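Proline iminopeptidase-related protein (Thermus thermophilus, PDB 2YYS) is of unknown function but belongs to the peptidase S33 family of alpha/beta hydrolases and may act as a peptidase. Local coordinates at residues V41-L46 and H255-I259. Numbering follows the deposited sequence.
Sequences VLREGL and HYLWI
Residues 41-46 make up all but the first residue of helix 40-46, with alpha-helical backbone angles; in 255-259 a turn leads through Tyr-256, the N-cap, into short helix 257-260. CA of Gly-45 lies 6.2 Å from CA of Trp-258, and CA of Leu-42 8.5 Å from CA of Tyr-256. Val-41, chi1 t, places CG1 3.9 Å from CD1 of Tyr-256 and 4.3 Å from CZ2 of Trp-258. Its carbonyl O accepts the helical hydrogen bond from Gly-45 N (3.0 Å) and a second from a water (2.9 Å), which in turn accepts from Trp-258 NE1 (2.8 Å), bridging a gap where no direct hydrogen bond forms. Leu-42 (t, p) brings CD1 to 3.4 Å from CH2 of Trp-258. Arg-43 points away and forms salt bridges with Glu-3 and Glu-18. Gly-45 lets the indole, chi1 p, lie close against the helix: the glycine CA sits over one face of the Trp-258 ring, 3.4 Å from Trp-258 CD1, where an ideal CB on Gly-45 would clash with Trp-258 NE1. Leu-46 CD2 grazes CE3 of Trp-258 at 4.5 Å, and the Leu-46 side chain also touches Phe-265 and Phe-269 of helix 262-274. Trp-258 also packs edge-to-face with His-102, which ends strand 97-102. The indole thus ties the helix after strand 27-31 to the loop carrying His-255, whose ND1 is hydrogen-bonded to Asp-229 OD2, a pairing reminiscent of the His-acid couple of the alpha/beta-hydrolase fold.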
loop_
_atom_site.group_PDB
_atom_site.type_symbol
_atom_site.label_atom_id
_atom_site.label_comp_id
_atom_site.label_asym_id
_atom_site.label_seq_id
_atom_site.Cartn_x
_atom_site.Cartn_y
_atom_site.Cartn_z
ATOM N N VAL A 41 0.664 -8.757 -7.309
ATOM C CA VAL A 41 2.127 -8.668 -7.249
ATOM C C VAL A 41 2.601 -8.674 -5.796
ATOM O O VAL A 41 3.606 -9.304 -5.428
ATOM C CB VAL A 41 2.633 -7.418 -7.992
ATOM C CG1 VAL A 41 4.063 -7.055 -7.595
ATOM C CG2 VAL A 41 2.557 -7.658 -9.487
ATOM N N LEU A 42 1.836 -7.975 -4.974
ATOM C CA LEU A 42 2.138 -7.855 -3.558
ATOM C C LEU A 42 2.140 -9.220 -2.886
ATOM O O LEU A 42 3.073 -9.559 -2.155
ATOM C CB LEU A 42 1.134 -6.908 -2.918
ATOM C CG LEU A 42 1.444 -6.350 -1.550
ATOM C CD1 LEU A 42 2.833 -5.749 -1.461
ATOM C CD2 LEU A 42 0.371 -5.295 -1.221
ATOM N N ARG A 43 1.140 -10.046 -3.176
ATOM C CA ARG A 43 1.127 -11.399 -2.629
ATOM C C ARG A 43 2.341 -12.219 -3.081
ATOM O O ARG A 43 2.954 -12.925 -2.275
ATOM C CB ARG A 43 -0.148 -12.148 -3.010
ATOM C CG ARG A 43 -0.040 -13.630 -2.709
ATOM C CD ARG A 43 -1.327 -14.415 -2.785
ATOM N NE ARG A 43 -1.067 -15.831 -2.495
ATOM C CZ ARG A 43 -1.973 -16.792 -2.533
ATOM N NH1 ARG A 43 -3.232 -16.512 -2.828
ATOM N NH2 ARG A 43 -1.624 -18.042 -2.260
ATOM N N GLU A 44 2.675 -12.152 -4.370
ATOM C CA GLU A 44 3.800 -12.915 -4.896
ATOM C C GLU A 44 5.107 -12.517 -4.202
ATOM O O GLU A 44 5.976 -13.349 -4.001
ATOM C CB GLU A 44 3.921 -12.751 -6.419
ATOM C CG GLU A 44 2.719 -13.245 -7.225
ATOM C CD GLU A 44 2.475 -14.752 -7.130
ATOM O OE1 GLU A 44 3.445 -15.526 -7.007
ATOM O OE2 GLU A 44 1.295 -15.170 -7.179
ATOM N N GLY A 45 5.238 -11.249 -3.831
ATOM C CA GLY A 45 6.419 -10.766 -3.143
ATOM C C GLY A 45 6.505 -11.058 -1.653
ATOM O O GLY A 45 7.603 -11.199 -1.111
ATOM N N LEU A 46 5.370 -11.152 -0.976
ATOM C CA LEU A 46 5.364 -11.266 0.482
ATOM C C LEU A 46 5.128 -12.679 0.998
ATOM O O LEU A 46 5.633 -13.018 2.072
ATOM C CB LEU A 46 4.322 -10.317 1.093
ATOM C CG LEU A 46 4.479 -8.834 0.744
ATOM C CD1 LEU A 46 3.412 -8.007 1.429
ATOM C CD2 LEU A 46 5.862 -8.300 1.107
ATOM N N HIS A 255 10.295 0.971 -5.676
ATOM C CA HIS A 255 8.966 0.830 -5.083
ATOM C C HIS A 255 8.574 -0.625 -4.818
ATOM O O HIS A 255 7.974 -0.925 -3.785
ATOM C CB HIS A 255 7.940 1.517 -5.989
ATOM C CG HIS A 255 6.603 1.732 -5.351
ATOM N ND1 HIS A 255 6.444 2.365 -4.136
ATOM C CD2 HIS A 255 5.357 1.400 -5.771
ATOM C CE1 HIS A 255 5.157 2.406 -3.834
ATOM N NE2 HIS A 255 4.477 1.828 -4.807
ATOM N N TYR A 256 8.914 -1.516 -5.750
ATOM C CA TYR A 256 8.770 -2.950 -5.539
ATOM C C TYR A 256 10.080 -3.467 -4.990
ATOM O O TYR A 256 10.862 -4.142 -5.648
ATOM C CB TYR A 256 8.317 -3.650 -6.823
ATOM C CG TYR A 256 6.973 -3.130 -7.229
ATOM C CD1 TYR A 256 5.802 -3.682 -6.723
ATOM C CD2 TYR A 256 6.869 -2.027 -8.043
ATOM C CE1 TYR A 256 4.554 -3.159 -7.071
ATOM C CE2 TYR A 256 5.651 -1.499 -8.384
ATOM C CZ TYR A 256 4.497 -2.066 -7.910
ATOM O OH TYR A 256 3.303 -1.503 -8.284
ATOM N N LEU A 257 10.303 -3.135 -3.733
ATOM C CA LEU A 257 11.625 -3.258 -3.161
ATOM C C LEU A 257 12.077 -4.713 -2.993
ATOM O O LEU A 257 13.281 -4.991 -3.024
ATOM C CB LEU A 257 11.749 -2.397 -1.891
ATOM C CG LEU A 257 10.956 -2.722 -0.631
ATOM C CD1 LEU A 257 11.430 -1.873 0.526
ATOM C CD2 LEU A 257 9.464 -2.476 -0.831
ATOM N N TRP A 258 11.122 -5.636 -2.880
ATOM C CA TRP A 258 11.423 -7.056 -2.750
ATOM C C TRP A 258 11.912 -7.672 -4.077
ATOM O O TRP A 258 12.585 -8.690 -4.072
ATOM C CB TRP A 258 10.197 -7.825 -2.209
ATOM C CG TRP A 258 8.959 -7.594 -3.004
ATOM C CD1 TRP A 258 8.562 -8.289 -4.106
ATOM C CD2 TRP A 258 7.968 -6.579 -2.791
ATOM N NE1 TRP A 258 7.385 -7.768 -4.591
ATOM C CE2 TRP A 258 6.994 -6.725 -3.796
ATOM C CE3 TRP A 258 7.794 -5.568 -1.841
ATOM C CZ2 TRP A 258 5.879 -5.886 -3.891
ATOM C CZ3 TRP A 258 6.687 -4.729 -1.937
ATOM C CH2 TRP A 258 5.745 -4.895 -2.951
ATOM N N ILE A 259 11.547 -7.059 -5.201
ATOM C CA ILE A 259 12.039 -7.457 -6.516
ATOM C C ILE A 259 13.480 -6.976 -6.749
ATOM O O ILE A 259 14.324 -7.728 -7.230
ATOM C CB ILE A 259 11.120 -6.882 -7.613
ATOM C CG1 ILE A 259 9.734 -7.534 -7.553
ATOM C CG2 ILE A 259 11.740 -7.062 -9.005
ATOM C CD1 ILE A 259 8.769 -7.007 -8.621
HETATM O O HOH W 1 6.253 -9.441 -6.559
#